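Local coordinates for SalCYP (Salinispora tropica, PDB 7ABA), which is a cytochrome P450-family protein that binds heme c within a chain rich in helices, at residues 21-26 with 39-44; 126-131 with 372-377; 263-268 with 378-383. All coordinates share one frame; numbering follows the deposited sequence.

Interaction 1 (21-26 with 39-44); sequences DSVEFD and AEHARD
Asp21 and His41 meet twice, once through side chains and once through the backbone. His41 ND1 donates to Asp21 OD2 over 2.7 Å, reaching the anti lone pair of the carboxylate, with the oxygen tilted 21° from the ring plane; beside it Asp21 N donates to His41 O, nearly straight, at 3.0 Å. Both side chains carry their CG anti to the carbonyl carbon (chi1 -64° in His41), which brings them together with carboxylate and ring planes 75° apart. Val23, two residues along and with its CB on the same side, sets CG1 over the centre of the imidazole, 3.4 Å from the centroid, a CH-pi contact; Glu40 CG lies over the opposite face. An aspartate thus fixes the ring at its edge while a small branched side chain fills one face. Further out, water 1 lies within hydrogen-bonding distance of Asp21 OD2 and Glu40 O and accepts a bond from Arg43 NH2 at 2.6 Å. Arg43 and Asp21 form only a long ion pair, the oxygen lying well out of the guanidinium plane, whereas Arg43 NH1 is held by Ala42 O at 3.1 Å. The contact ties the end of helix 31-41 back to strand 22-23 in a surface beta-alpha-beta unit; strand 46-49 lies alongside, its Phe47 touching both Val23 and His41.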
ATOM      1  N   ASP B  21     -20.524   4.379  17.973  1.00 28.57           N
ATOM      2  CA  ASP B  21     -21.733   3.932  17.296  1.00 39.59           C
ATOM      3  C   ASP B  21     -21.452   2.678  16.470  1.00 45.73           C
ATOM      4  O   ASP B  21     -20.296   2.338  16.180  1.00 34.76           O
ATOM      5  CB  ASP B  21     -22.296   5.042  16.404  1.00 29.46           C
ATOM      6  CG  ASP B  21     -22.477   6.360  17.149  1.00 48.90           C
ATOM      7  OD1 ASP B  21     -22.555   6.345  18.398  1.00 52.99           O
ATOM      8  OD2 ASP B  21     -22.545   7.414  16.481  1.00 42.76           O
ATOM      9  N   SER B  22     -22.533   1.975  16.112  1.00 31.64           N
ATOM     10  CA  SER B  22     -22.467   0.783  15.264  1.00 41.13           C
ATOM     11  C   SER B  22     -23.250   1.054  13.986  1.00 20.89           C
ATOM     12  O   SER B  22     -24.477   1.201  14.022  1.00 18.76           O
ATOM     13  CB  SER B  22     -23.021  -0.447  15.974  1.00 45.73           C
ATOM     14  OG  SER B  22     -22.882  -1.591  15.141  1.00 30.44           O
ATOM     15  N   VAL B  23     -22.543   1.085  12.858  1.00 16.62           N
ATOM     16  CA  VAL B  23     -23.076   1.629  11.617  1.00 19.33           C
ATOM     17  C   VAL B  23     -22.861   0.623  10.498  1.00 16.85           C
ATOM     18  O   VAL B  23     -21.959  -0.214  10.548  1.00 16.23           O
ATOM     19  CB  VAL B  23     -22.418   2.985  11.263  1.00 22.27           C
ATOM     20  CG1 VAL B  23     -22.769   4.032  12.307  1.00 36.67           C
ATOM     21  CG2 VAL B  23     -20.921   2.837  11.172  1.00 22.64           C
ATOM     22  N   GLU B  24     -23.709   0.721   9.469  1.00 15.62           N
ATOM     23  CA  GLU B  24     -23.603  -0.132   8.283  1.00 15.92           C
ATOM     24  C   GLU B  24     -22.558   0.459   7.335  1.00 14.87           C
ATOM     25  O   GLU B  24     -22.861   1.024   6.284  1.00 15.58           O
ATOM     26  CB  GLU B  24     -24.956  -0.272   7.600  1.00 18.28           C
ATOM     27  CG  GLU B  24     -25.912  -1.229   8.291  1.00 33.59           C
ATOM     28  CD  GLU B  24     -25.568  -2.685   8.022  1.00 34.22           C
ATOM     29  OE1 GLU B  24     -25.327  -3.431   8.993  1.00 31.62           O
ATOM     30  OE2 GLU B  24     -25.533  -3.081   6.836  1.00 36.73           O
ATOM     31  N   PHE B  25     -21.299   0.302   7.727  1.00 16.55           N
ATOM     32  CA  PHE B  25     -20.178   0.930   7.048  1.00 13.25           C
ATOM     33  C   PHE B  25     -19.499  -0.050   6.100  1.00 13.47           C
ATOM     34  O   PHE B  25     -19.102  -1.145   6.507  1.00 14.71           O
ATOM     35  CB  PHE B  25     -19.163   1.456   8.060  1.00 11.72           C
ATOM     36  CG  PHE B  25     -17.916   2.001   7.438  1.00 10.16           C
ATOM     37  CD1 PHE B  25     -17.939   3.190   6.729  1.00 15.15           C
ATOM     38  CD2 PHE B  25     -16.714   1.326   7.575  1.00 13.54           C
ATOM     39  CE1 PHE B  25     -16.779   3.696   6.167  1.00 15.11           C
ATOM     40  CE2 PHE B  25     -15.553   1.820   7.009  1.00 15.15           C
ATOM     41  CZ  PHE B  25     -15.582   3.010   6.313  1.00 12.79           C
ATOM     42  N   ASP B  26     -19.340   0.371   4.851  1.00 18.24           N
ATOM     43  CA  ASP B  26     -18.657  -0.417   3.831  1.00 17.80           C
ATOM     44  C   ASP B  26     -17.150  -0.180   3.918  1.00 12.13           C
ATOM     45  O   ASP B  26     -16.686   0.954   3.756  1.00 15.69           O
ATOM     46  CB  ASP B  26     -19.189  -0.021   2.454  1.00 31.95           C
ATOM     47  CG  ASP B  26     -18.748  -0.961   1.352  1.00 27.93           C
ATOM     48  OD1 ASP B  26     -17.727  -1.664   1.519  1.00 22.47           O
ATOM     49  OD2 ASP B  26     -19.426  -0.987   0.305  1.00 40.07           O
ATOM     50  N   ALA B  39     -15.309  10.585  12.261  1.00 11.96           N
ATOM     51  CA  ALA B  39     -15.606  11.840  12.940  1.00 13.63           C
ATOM     52  C   ALA B  39     -16.993  11.805  13.559  1.00 17.90           C
ATOM     53  O   ALA B  39     -17.214  12.349  14.647  1.00 16.47           O
ATOM     54  CB  ALA B  39     -15.480  13.012  11.966  1.00 15.93           C
ATOM     55  N   GLU B  40     -17.938  11.151  12.891  1.00 16.40           N
ATOM     56  CA  GLU B  40     -19.316  11.127  13.364  1.00 16.00           C
ATOM     57  C   GLU B  40     -19.571  10.046  14.405  1.00 15.99           C
ATOM     58  O   GLU B  40     -20.411  10.242  15.293  1.00 19.80           O
ATOM     59  CB  GLU B  40     -20.261  10.926  12.178  1.00 16.06           C
ATOM     60  CG  GLU B  40     -21.749  10.850  12.552  1.00 25.87           C
ATOM     61  CD  GLU B  40     -22.282  12.135  13.156  1.00 37.81           C
ATOM     62  OE1 GLU B  40     -21.709  13.213  12.891  1.00 36.34           O
ATOM     63  OE2 GLU B  40     -23.284  12.063  13.899  1.00 44.62           O
ATOM     64  N   HIS B  41     -18.873   8.910  14.325  1.00 14.42           N
ATOM     65  CA  HIS B  41     -19.266   7.715  15.058  1.00 14.50           C
ATOM     66  C   HIS B  41     -18.206   7.150  15.990  1.00 14.12           C
ATOM     67  O   HIS B  41     -18.556   6.367  16.877  1.00 14.84           O
ATOM     68  CB  HIS B  41     -19.683   6.613  14.073  1.00 13.54           C
ATOM     69  CG  HIS B  41     -20.895   6.975  13.276  1.00 14.99           C
ATOM     70  ND1 HIS B  41     -22.154   7.039  13.833  1.00 17.26           N
ATOM     71  CD2 HIS B  41     -21.036   7.344  11.982  1.00 15.24           C
ATOM     72  CE1 HIS B  41     -23.022   7.418  12.913  1.00 21.10           C
ATOM     73  NE2 HIS B  41     -22.371   7.597  11.777  1.00 16.12           N
ATOM     74  N   ALA B  42     -16.941   7.500  15.826  1.00 13.32           N
ATOM     75  CA  ALA B  42     -15.920   6.911  16.681  1.00 13.23           C
ATOM     76  C   ALA B  42     -15.986   7.499  18.082  1.00 17.74           C
ATOM     77  O   ALA B  42     -16.188   8.703  18.266  1.00 21.96           O
ATOM     78  CB  ALA B  42     -14.527   7.117  16.091  1.00 13.78           C
ATOM     79  N   ARG B  43     -15.840   6.624  19.073  1.00 19.31           N
ATOM     80  CA  ARG B  43     -15.649   7.019  20.459  1.00 26.68           C
ATOM     81  C   ARG B  43     -14.642   6.058  21.066  1.00 17.93           C
ATOM     82  O   ARG B  43     -14.565   4.892  20.670  1.00 17.82           O
ATOM     83  CB  ARG B  43     -16.951   6.974  21.271  1.00 38.96           C
ATOM     84  CG  ARG B  43     -18.166   7.596  20.596  1.00 42.83           C
ATOM     85  CD  ARG B  43     -18.391   9.043  20.977  1.00 43.87           C
ATOM     86  NE  ARG B  43     -19.722   9.472  20.551  1.00 51.51           N
ATOM     87  CZ  ARG B  43     -20.043   9.794  19.300  1.00 53.05           C
ATOM     88  NH1 ARG B  43     -19.130   9.750  18.337  1.00 33.90           N
ATOM     89  NH2 ARG B  43     -21.283  10.165  19.009  1.00 63.39           N
ATOM     90  N   ASP B  44     -13.869   6.551  22.030  1.00 20.04           N
ATOM     91  CA  ASP B  44     -12.879   5.715  22.702  1.00 24.46           C
ATOM     92  C   ASP B  44     -11.975   5.018  21.688  1.00 19.37           C
ATOM     93  O   ASP B  44     -11.535   3.885  21.898  1.00 22.86           O
ATOM     94  CB  ASP B  44     -13.555   4.692  23.617  1.00 45.75           C
ATOM     95  CG  ASP B  44     -14.379   5.347  24.716  1.00 55.91           C
ATOM     96  OD1 ASP B  44     -14.001   6.448  25.174  1.00 53.64           O
ATOM     97  OD2 ASP B  44     -15.405   4.762  25.121  1.00 50.59           O
TER
HETATM   98  O   HOH W   1     -22.815  10.254  16.861  1.00 46.05           O

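Interaction 2 (126-131 with 372-377); sequences NARRRI and HELIPD
The D and L helices of the cytochrome P450 fold, 113-132 and 357-374, meet where Ile131 packs on Leu374 in the last turn of the L helix. Ile131 CG2 lies 3.7 Å from Leu374 CD1 and, just beyond, 3.8 Å from Ile375 CD1, so a single methyl branch is shared by two partners. That branch stands anti to the backbone N of Ile131, whose CG1 has chi1 -62°. Ile375 is the first residue to leave helical geometry; its CB does not face helix 113-132, yet the extended side chain carries CD1 back to it. Branched aliphatic residues suit this place, where Ile131 and Ile375 are buried and the side chains meet through methyl groups, with no hydrogen bond between the segments.

In the P450 fold the helices pack closely around the heme, and here the pair belongs to the periphery: the centre of this contact is about 24 Å from the centre of the chain. Ile131 also touches Trp371 within helix 357-374, and Phe146 of helix 142-159 packs against it too, so it sits among three helices.

Toward solvent the chemistry changes. Arg128 runs fully extended from CG to NE, with chi1 -170°, and lays its guanidinium along Glu373 and Leu374. Leu374 CD2 is over one face, 4.0 Å from Arg128 NH2, while Glu373 CG comes to the edge, 3.6 Å from Arg128 NH1. The carboxylate of Glu373 bends away at chi2, and its OE2 stays 4.9 Å from Arg128 NH2, an opposite charge nearby but not a bond. The salt bridge of Arg128 NH1 is made instead to Glu370 OE1, one turn earlier on helix 357-374. A long arginine suits this rim, since its flat end can cover a leucine while its charge reaches a glutamate.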
ATOM      1  N   ASN B 126      15.327   4.207 -16.241  1.00  8.81           N
ATOM      2  CA  ASN B 126      13.996   3.745 -16.610  1.00  8.33           C
ATOM      3  C   ASN B 126      13.022   4.917 -16.697  1.00 11.27           C
ATOM      4  O   ASN B 126      12.367   5.120 -17.726  1.00  7.59           O
ATOM      5  CB  ASN B 126      13.557   2.701 -15.575  1.00  7.72           C
ATOM      6  CG  ASN B 126      12.157   2.162 -15.789  1.00 10.27           C
ATOM      7  OD1 ASN B 126      11.511   2.391 -16.809  1.00 13.10           O
ATOM      8  ND2 ASN B 126      11.685   1.416 -14.803  1.00  8.39           N
ATOM      9  N   ALA B 127      12.934   5.719 -15.630  1.00  6.44           N
ATOM     10  CA  ALA B 127      12.042   6.877 -15.644  1.00 11.14           C
ATOM     11  C   ALA B 127      12.370   7.823 -16.796  1.00  8.32           C
ATOM     12  O   ALA B 127      11.467   8.316 -17.488  1.00  8.48           O
ATOM     13  CB  ALA B 127      12.134   7.622 -14.311  1.00  8.37           C
ATOM     14  N   ARG B 128      13.659   8.107 -17.005  1.00  8.18           N
ATOM     15  CA  ARG B 128      14.036   9.101 -18.001  1.00 10.49           C
ATOM     16  C   ARG B 128      13.770   8.593 -19.415  1.00 12.09           C
ATOM     17  O   ARG B 128      13.318   9.353 -20.280  1.00  9.69           O
ATOM     18  CB  ARG B 128      15.507   9.479 -17.818  1.00 10.99           C
ATOM     19  CG  ARG B 128      15.910  10.676 -18.665  1.00 24.10           C
ATOM     20  CD  ARG B 128      17.322  11.143 -18.377  1.00 31.96           C
ATOM     21  NE  ARG B 128      17.575  12.432 -19.019  1.00 42.19           N
ATOM     22  CZ  ARG B 128      17.274  13.611 -18.482  1.00 41.63           C
ATOM     23  NH1 ARG B 128      16.716  13.682 -17.280  1.00 39.87           N
ATOM     24  NH2 ARG B 128      17.539  14.727 -19.146  1.00 49.43           N
ATOM     25  N   ARG B 129      14.028   7.310 -19.664  1.00  7.70           N
ATOM     26  CA  ARG B 129      13.726   6.722 -20.965  1.00  9.54           C
ATOM     27  C   ARG B 129      12.239   6.819 -21.274  1.00 10.48           C
ATOM     28  O   ARG B 129      11.840   7.195 -22.387  1.00 12.12           O
ATOM     29  CB  ARG B 129      14.170   5.263 -20.974  1.00  9.90           C
ATOM     30  CG  ARG B 129      13.944   4.511 -22.271  1.00 23.39           C
ATOM     31  CD  ARG B 129      14.146   3.003 -22.080  1.00 26.02           C
ATOM     32  NE  ARG B 129      12.957   2.345 -21.530  1.00 39.54           N
ATOM     33  CZ  ARG B 129      12.894   1.702 -20.363  1.00 38.48           C
ATOM     34  NH1 ARG B 129      13.953   1.586 -19.576  1.00 37.11           N
ATOM     35  NH2 ARG B 129      11.750   1.150 -19.984  1.00 29.89           N
ATOM     36  N   ARG B 130      11.405   6.456 -20.300  1.00  8.46           N
ATOM     37  CA  ARG B 130       9.965   6.411 -20.514  1.00 10.31           C
ATOM     38  C   ARG B 130       9.385   7.805 -20.695  1.00 11.05           C
ATOM     39  O   ARG B 130       8.553   8.028 -21.582  1.00 11.42           O
ATOM     40  CB  ARG B 130       9.293   5.699 -19.343  1.00 10.21           C
ATOM     41  CG  ARG B 130       9.564   4.201 -19.301  1.00  7.41           C
ATOM     42  CD  ARG B 130       8.880   3.507 -18.158  1.00  7.99           C
ATOM     43  NE  ARG B 130       9.104   2.070 -18.270  1.00  7.01           N
ATOM     44  CZ  ARG B 130       8.413   1.273 -19.074  1.00 10.54           C
ATOM     45  NH1 ARG B 130       7.439   1.766 -19.824  1.00 12.62           N
ATOM     46  NH2 ARG B 130       8.693  -0.021 -19.125  1.00 11.17           N
ATOM     47  N   ILE B 131       9.797   8.755 -19.861  1.00  8.80           N
ATOM     48  CA  ILE B 131       9.252  10.102 -19.970  1.00 10.22           C
ATOM     49  C   ILE B 131       9.733  10.765 -21.251  1.00  9.76           C
ATOM     50  O   ILE B 131       8.958  11.436 -21.942  1.00 11.75           O
ATOM     51  CB  ILE B 131       9.613  10.937 -18.731  1.00 10.80           C
ATOM     52  CG1 ILE B 131       8.998  10.320 -17.479  1.00 10.54           C
ATOM     53  CG2 ILE B 131       9.118  12.365 -18.907  1.00  9.64           C
ATOM     54  CD1 ILE B 131       9.598  10.836 -16.168  1.00  9.65           C
ATOM     55  N   HIS B 372      10.160  16.332 -13.463  1.00  9.10           N
ATOM     56  CA  HIS B 372      10.310  17.778 -13.431  1.00  9.30           C
ATOM     57  C   HIS B 372      11.524  18.256 -14.217  1.00 12.55           C
ATOM     58  O   HIS B 372      11.565  19.423 -14.623  1.00 10.71           O
ATOM     59  CB  HIS B 372      10.359  18.253 -11.978  1.00 12.87           C
ATOM     60  CG  HIS B 372       9.033  18.152 -11.292  1.00  9.45           C
ATOM     61  ND1 HIS B 372       8.578  16.984 -10.720  1.00  9.52           N
ATOM     62  CD2 HIS B 372       8.033  19.054 -11.147  1.00 10.82           C
ATOM     63  CE1 HIS B 372       7.370  17.179 -10.224  1.00 12.31           C
ATOM     64  NE2 HIS B 372       7.018  18.428 -10.469  1.00 10.36           N
ATOM     65  N   GLU B 373      12.482  17.371 -14.489  1.00 12.40           N
ATOM     66  CA  GLU B 373      13.589  17.728 -15.367  1.00 11.14           C
ATOM     67  C   GLU B 373      13.117  17.892 -16.806  1.00 13.94           C
ATOM     68  O   GLU B 373      13.556  18.807 -17.507  1.00 12.88           O
ATOM     69  CB  GLU B 373      14.689  16.664 -15.283  1.00 17.87           C
ATOM     70  CG  GLU B 373      15.926  16.984 -16.119  1.00 52.02           C
ATOM     71  CD  GLU B 373      16.694  18.181 -15.595  1.00 70.85           C
ATOM     72  OE1 GLU B 373      16.573  18.482 -14.387  1.00 75.43           O
ATOM     73  OE2 GLU B 373      17.417  18.819 -16.393  1.00 80.98           O
ATOM     74  N   LEU B 374      12.220  17.025 -17.258  1.00  9.45           N
ATOM     75  CA  LEU B 374      11.778  17.002 -18.647  1.00  9.70           C
ATOM     76  C   LEU B 374      10.450  17.703 -18.869  1.00  9.46           C
ATOM     77  O   LEU B 374      10.189  18.177 -19.979  1.00 10.82           O
ATOM     78  CB  LEU B 374      11.652  15.551 -19.122  1.00 12.03           C
ATOM     79  CG  LEU B 374      12.969  14.780 -19.196  1.00 16.67           C
ATOM     80  CD1 LEU B 374      12.701  13.289 -19.251  1.00 27.30           C
ATOM     81  CD2 LEU B 374      13.743  15.229 -20.408  1.00 23.91           C
ATOM     82  N   ILE B 375       9.617  17.766 -17.836  1.00  8.88           N
ATOM     83  CA  ILE B 375       8.284  18.351 -17.882  1.00  8.75           C
ATOM     84  C   ILE B 375       8.139  19.216 -16.635  1.00  9.68           C
ATOM     85  O   ILE B 375       7.393  18.855 -15.711  1.00  9.39           O
ATOM     86  CB  ILE B 375       7.189  17.274 -17.943  1.00  8.85           C
ATOM     87  CG1 ILE B 375       7.445  16.300 -19.096  1.00 10.44           C
ATOM     88  CG2 ILE B 375       5.810  17.931 -18.107  1.00 13.41           C
ATOM     89  CD1 ILE B 375       6.520  15.083 -19.085  1.00 10.00           C
ATOM     90  N   PRO B 376       8.819  20.367 -16.567  1.00  9.45           N
ATOM     91  CA  PRO B 376       8.751  21.179 -15.340  1.00  9.89           C
ATOM     92  C   PRO B 376       7.401  21.833 -15.114  1.00 12.22           C
ATOM     93  O   PRO B 376       7.054  22.133 -13.962  1.00 13.17           O
ATOM     94  CB  PRO B 376       9.851  22.230 -15.555  1.00 15.36           C
ATOM     95  CG  PRO B 376       9.995  22.322 -17.045  1.00 14.13           C
ATOM     96  CD  PRO B 376       9.762  20.923 -17.549  1.00 15.03           C
ATOM     97  N   ASP B 377       6.638  22.079 -16.176  1.00 12.90           N
ATOM     98  CA  ASP B 377       5.352  22.751 -16.079  1.00 12.96           C
ATOM     99  C   ASP B 377       4.292  21.891 -16.748  1.00 11.96           C
ATOM    100  O   ASP B 377       4.494  21.399 -17.860  1.00 13.71           O
ATOM    101  CB  ASP B 377       5.409  24.133 -16.735  1.00 13.69           C
ATOM    102  CG  ASP B 377       4.240  25.019 -16.341  1.00 30.38           C
ATOM    103  OD1 ASP B 377       3.480  24.628 -15.431  1.00 30.80           O
ATOM    104  OD2 ASP B 377       4.082  26.104 -16.941  1.00 43.10           O
TER

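Interaction 3 (263-268 with 378-383); sequences LAHHPG and YRLPDP
Tyr378 and Leu380 close on Ala264 from the chain that follows helix 357-374, and their rotamers decide how. Tyr378 has its CG between the backbone N and the carbonyl carbon, chi1 52°, a position that swings the ring over to the helix although its CB does not face that way. Ring atom CE2 of Tyr378 then lies 3.6 Å from Ala264 CA, the approach being oblique to the ring. At the far end Tyr378 OH meets Leu263 CB at 3.2 Å, with Leu263 CD1 a little farther off. Leu380 is turned differently: its CB points to the helix, CG is anti to the carbonyl carbon, and a chi2 of 179° extends CD1 away from CA, toward His265 CB at 4.1 Å and oblique to the imidazole ring. The same rotation turns the other methyl, Leu380 CD2, to Ala264 CB at 3.6 Å. Alanine suits the middle because its one methyl lets both the tyrosine ring and the leucine come close; the backbones approach to 4.5 Å between Ala264 CA and Arg379 CA.

No direct hydrogen bond joins the segments. Ala264 O, near the end of the helix, takes a proton from water 2 at 2.8 Å, and the same water accepts from Leu380 N. Arg379 CA also makes a CA-H...O contact to this carbonyl, while the side chain of Arg379 heads away from the helix.

Tyr378 also makes an edge-to-face (T-shaped) pair with Trp371 and a cation-pi contact with Arg270, which also bonds to Leu263 O. Residues 378-380 lie between helix 250-265 and strand 397-399, where Arg379 pairs with Val399 through the backbone and Leu380 packs on Ile398.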
ATOM      1  N   LEU B 263       0.339  18.181  -7.560  1.00  9.21           N
ATOM      2  CA  LEU B 263       1.268  19.179  -8.087  1.00  9.73           C
ATOM      3  C   LEU B 263       0.752  19.815  -9.374  1.00 10.70           C
ATOM      4  O   LEU B 263       1.036  20.988  -9.643  1.00 11.26           O
ATOM      5  CB  LEU B 263       2.643  18.545  -8.315  1.00  9.34           C
ATOM      6  CG  LEU B 263       3.334  17.981  -7.064  1.00  8.89           C
ATOM      7  CD1 LEU B 263       4.613  17.257  -7.437  1.00 13.22           C
ATOM      8  CD2 LEU B 263       3.639  19.085  -6.052  1.00  9.05           C
ATOM      9  N   ALA B 264      -0.014  19.068 -10.173  1.00 10.57           N
ATOM     10  CA  ALA B 264      -0.550  19.597 -11.420  1.00 11.46           C
ATOM     11  C   ALA B 264      -1.575  20.711 -11.217  1.00 12.22           C
ATOM     12  O   ALA B 264      -1.772  21.519 -12.133  1.00 13.13           O
ATOM     13  CB  ALA B 264      -1.183  18.468 -12.241  1.00 11.96           C
ATOM     14  N   HIS B 265      -2.258  20.783 -10.074  1.00 12.01           N
ATOM     15  CA  HIS B 265      -3.188  21.896  -9.872  1.00 16.81           C
ATOM     16  C   HIS B 265      -2.876  22.724  -8.632  1.00 20.51           C
ATOM     17  O   HIS B 265      -3.701  23.562  -8.243  1.00 15.60           O
ATOM     18  CB  HIS B 265      -4.643  21.407  -9.859  1.00 33.09           C
ATOM     19  CG  HIS B 265      -5.072  20.735  -8.594  1.00 24.25           C
ATOM     20  ND1 HIS B 265      -5.972  21.308  -7.719  1.00 22.83           N
ATOM     21  CD2 HIS B 265      -4.763  19.522  -8.078  1.00 30.19           C
ATOM     22  CE1 HIS B 265      -6.186  20.483  -6.709  1.00 30.58           C
ATOM     23  NE2 HIS B 265      -5.462  19.392  -6.901  1.00 28.93           N
ATOM     24  N   HIS B 266      -1.680  22.569  -8.053  1.00 16.63           N
ATOM     25  CA  HIS B 266      -1.169  23.451  -6.998  1.00 18.39           C
ATOM     26  C   HIS B 266       0.169  24.022  -7.451  1.00 13.15           C
ATOM     27  O   HIS B 266       1.231  23.468  -7.133  1.00 12.08           O
ATOM     28  CB  HIS B 266      -1.019  22.708  -5.676  1.00 16.52           C
ATOM     29  CG  HIS B 266      -2.317  22.410  -5.004  1.00 21.92           C
ATOM     30  ND1 HIS B 266      -2.988  21.220  -5.175  1.00 19.64           N
ATOM     31  CD2 HIS B 266      -3.078  23.157  -4.172  1.00 31.72           C
ATOM     32  CE1 HIS B 266      -4.102  21.242  -4.465  1.00 20.57           C
ATOM     33  NE2 HIS B 266      -4.182  22.406  -3.849  1.00 25.75           N
ATOM     34  N   PRO B 267       0.163  25.137  -8.189  1.00 14.58           N
ATOM     35  CA  PRO B 267       1.425  25.661  -8.737  1.00 19.09           C
ATOM     36  C   PRO B 267       2.474  25.979  -7.688  1.00 16.84           C
ATOM     37  O   PRO B 267       3.669  25.816  -7.955  1.00 16.57           O
ATOM     38  CB  PRO B 267       0.975  26.929  -9.479  1.00 18.57           C
ATOM     39  CG  PRO B 267      -0.454  26.705  -9.799  1.00 26.01           C
ATOM     40  CD  PRO B 267      -0.999  25.925  -8.639  1.00 23.33           C
ATOM     41  N   GLY B 268       2.067  26.457  -6.509  1.00 17.60           N
ATOM     42  CA  GLY B 268       3.043  26.750  -5.473  1.00 17.16           C
ATOM     43  C   GLY B 268       3.825  25.517  -5.069  1.00 17.10           C
ATOM     44  O   GLY B 268       5.059  25.535  -5.011  1.00 15.04           O
ATOM     45  N   TYR B 378       3.167  21.712 -16.073  1.00 11.00           N
ATOM     46  CA  TYR B 378       2.146  20.786 -16.537  1.00  9.28           C
ATOM     47  C   TYR B 378       0.883  21.105 -15.755  1.00 10.88           C
ATOM     48  O   TYR B 378       0.909  21.873 -14.787  1.00 14.18           O
ATOM     49  CB  TYR B 378       2.583  19.324 -16.358  1.00  9.23           C
ATOM     50  CG  TYR B 378       3.044  19.019 -14.948  1.00  8.27           C
ATOM     51  CD1 TYR B 378       4.359  19.246 -14.559  1.00  9.53           C
ATOM     52  CD2 TYR B 378       2.151  18.538 -14.000  1.00 10.13           C
ATOM     53  CE1 TYR B 378       4.771  18.995 -13.272  1.00  7.81           C
ATOM     54  CE2 TYR B 378       2.547  18.286 -12.715  1.00 11.19           C
ATOM     55  CZ  TYR B 378       3.855  18.518 -12.354  1.00  8.46           C
ATOM     56  OH  TYR B 378       4.226  18.271 -11.069  1.00 10.33           O
ATOM     57  N   ARG B 379      -0.230  20.528 -16.195  1.00  9.64           N
ATOM     58  CA  ARG B 379      -1.524  20.875 -15.618  1.00 10.18           C
ATOM     59  C   ARG B 379      -2.516  19.759 -15.905  1.00 10.08           C
ATOM     60  O   ARG B 379      -2.250  18.845 -16.688  1.00  9.71           O
ATOM     61  CB  ARG B 379      -2.032  22.202 -16.184  1.00 11.16           C
ATOM     62  CG  ARG B 379      -2.432  22.118 -17.665  1.00 11.48           C
ATOM     63  CD  ARG B 379      -2.730  23.481 -18.296  1.00 16.75           C
ATOM     64  NE  ARG B 379      -3.260  23.325 -19.657  1.00 19.06           N
ATOM     65  CZ  ARG B 379      -2.512  23.189 -20.750  1.00 36.52           C
ATOM     66  NH1 ARG B 379      -1.184  23.201 -20.672  1.00 28.04           N
ATOM     67  NH2 ARG B 379      -3.095  23.039 -21.932  1.00 37.68           N
ATOM     68  N   LEU B 380      -3.672  19.852 -15.254  1.00 10.79           N
ATOM     69  CA  LEU B 380      -4.798  18.992 -15.597  1.00 12.46           C
ATOM     70  C   LEU B 380      -5.599  19.610 -16.750  1.00 11.78           C
ATOM     71  O   LEU B 380      -5.742  20.835 -16.815  1.00 12.44           O
ATOM     72  CB  LEU B 380      -5.708  18.787 -14.387  1.00 11.18           C
ATOM     73  CG  LEU B 380      -4.988  18.281 -13.128  1.00 10.41           C
ATOM     74  CD1 LEU B 380      -5.964  18.120 -11.962  1.00 12.30           C
ATOM     75  CD2 LEU B 380      -4.266  16.972 -13.397  1.00 11.30           C
ATOM     76  N   PRO B 381      -6.118  18.784 -17.673  1.00 11.97           N
ATOM     77  CA  PRO B 381      -6.801  19.335 -18.857  1.00 20.41           C
ATOM     78  C   PRO B 381      -8.051  20.132 -18.545  1.00 33.66           C
ATOM     79  O   PRO B 381      -8.331  21.126 -19.225  1.00 34.29           O
ATOM     80  CB  PRO B 381      -7.153  18.088 -19.683  1.00 24.51           C
ATOM     81  CG  PRO B 381      -6.356  16.991 -19.144  1.00 21.07           C
ATOM     82  CD  PRO B 381      -5.948  17.322 -17.757  1.00 15.17           C
ATOM     83  N   ASP B 382      -8.840  19.699 -17.564  1.00 19.23           N
ATOM     84  CA  ASP B 382     -10.110  20.340 -17.241  1.00 28.06           C
ATOM     85  C   ASP B 382     -10.011  21.000 -15.870  1.00 29.42           C
ATOM     86  O   ASP B 382     -10.260  20.351 -14.845  1.00 25.97           O
ATOM     87  CB  ASP B 382     -11.249  19.320 -17.269  1.00 29.18           C
ATOM     88  CG  ASP B 382     -12.611  19.978 -17.221  1.00 38.52           C
ATOM     89  OD1 ASP B 382     -12.666  21.211 -17.008  1.00 25.25           O
ATOM     90  OD2 ASP B 382     -13.623  19.270 -17.406  1.00 47.42           O
ATOM     91  N   PRO B 383      -9.667  22.289 -15.795  1.00 30.14           N
ATOM     92  CA  PRO B 383      -9.549  22.942 -14.482  1.00 44.44           C
ATOM     93  C   PRO B 383     -10.874  23.127 -13.757  1.00 34.33           C
ATOM     94  O   PRO B 383     -10.856  23.542 -12.592  1.00 31.76           O
ATOM     95  CB  PRO B 383      -8.917  24.297 -14.823  1.00 39.30           C
ATOM     96  CG  PRO B 383      -9.366  24.567 -16.217  1.00 40.70           C
ATOM     97  CD  PRO B 383      -9.383  23.226 -16.896  1.00 35.17           C
TER
HETATM   98  O   HOH W   2      -4.217  21.989 -13.408  1.00 14.86           O

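In the fold
Interaction 1 stands apart: its centre is about 44 Å from that of interaction 2, across the chain's centre, and about 35 Å from that of interaction 3. It is a surface contact of short sequence range, built on hydrogen bonds, a water and a CH-pi touch. Interactions 2 and 3 are partly buried, join distant parts of the sequence and rely on apolar side chains, with charge at the rim of one and a bridging water in the other. They adjoin, centres about 17 Å apart, since 372-377 runs directly into 378-383; His372 NE2 lies 2.9 Å from Tyr378 OH. Successive residues thus pack first on helix 113-132, then on helix 250-265.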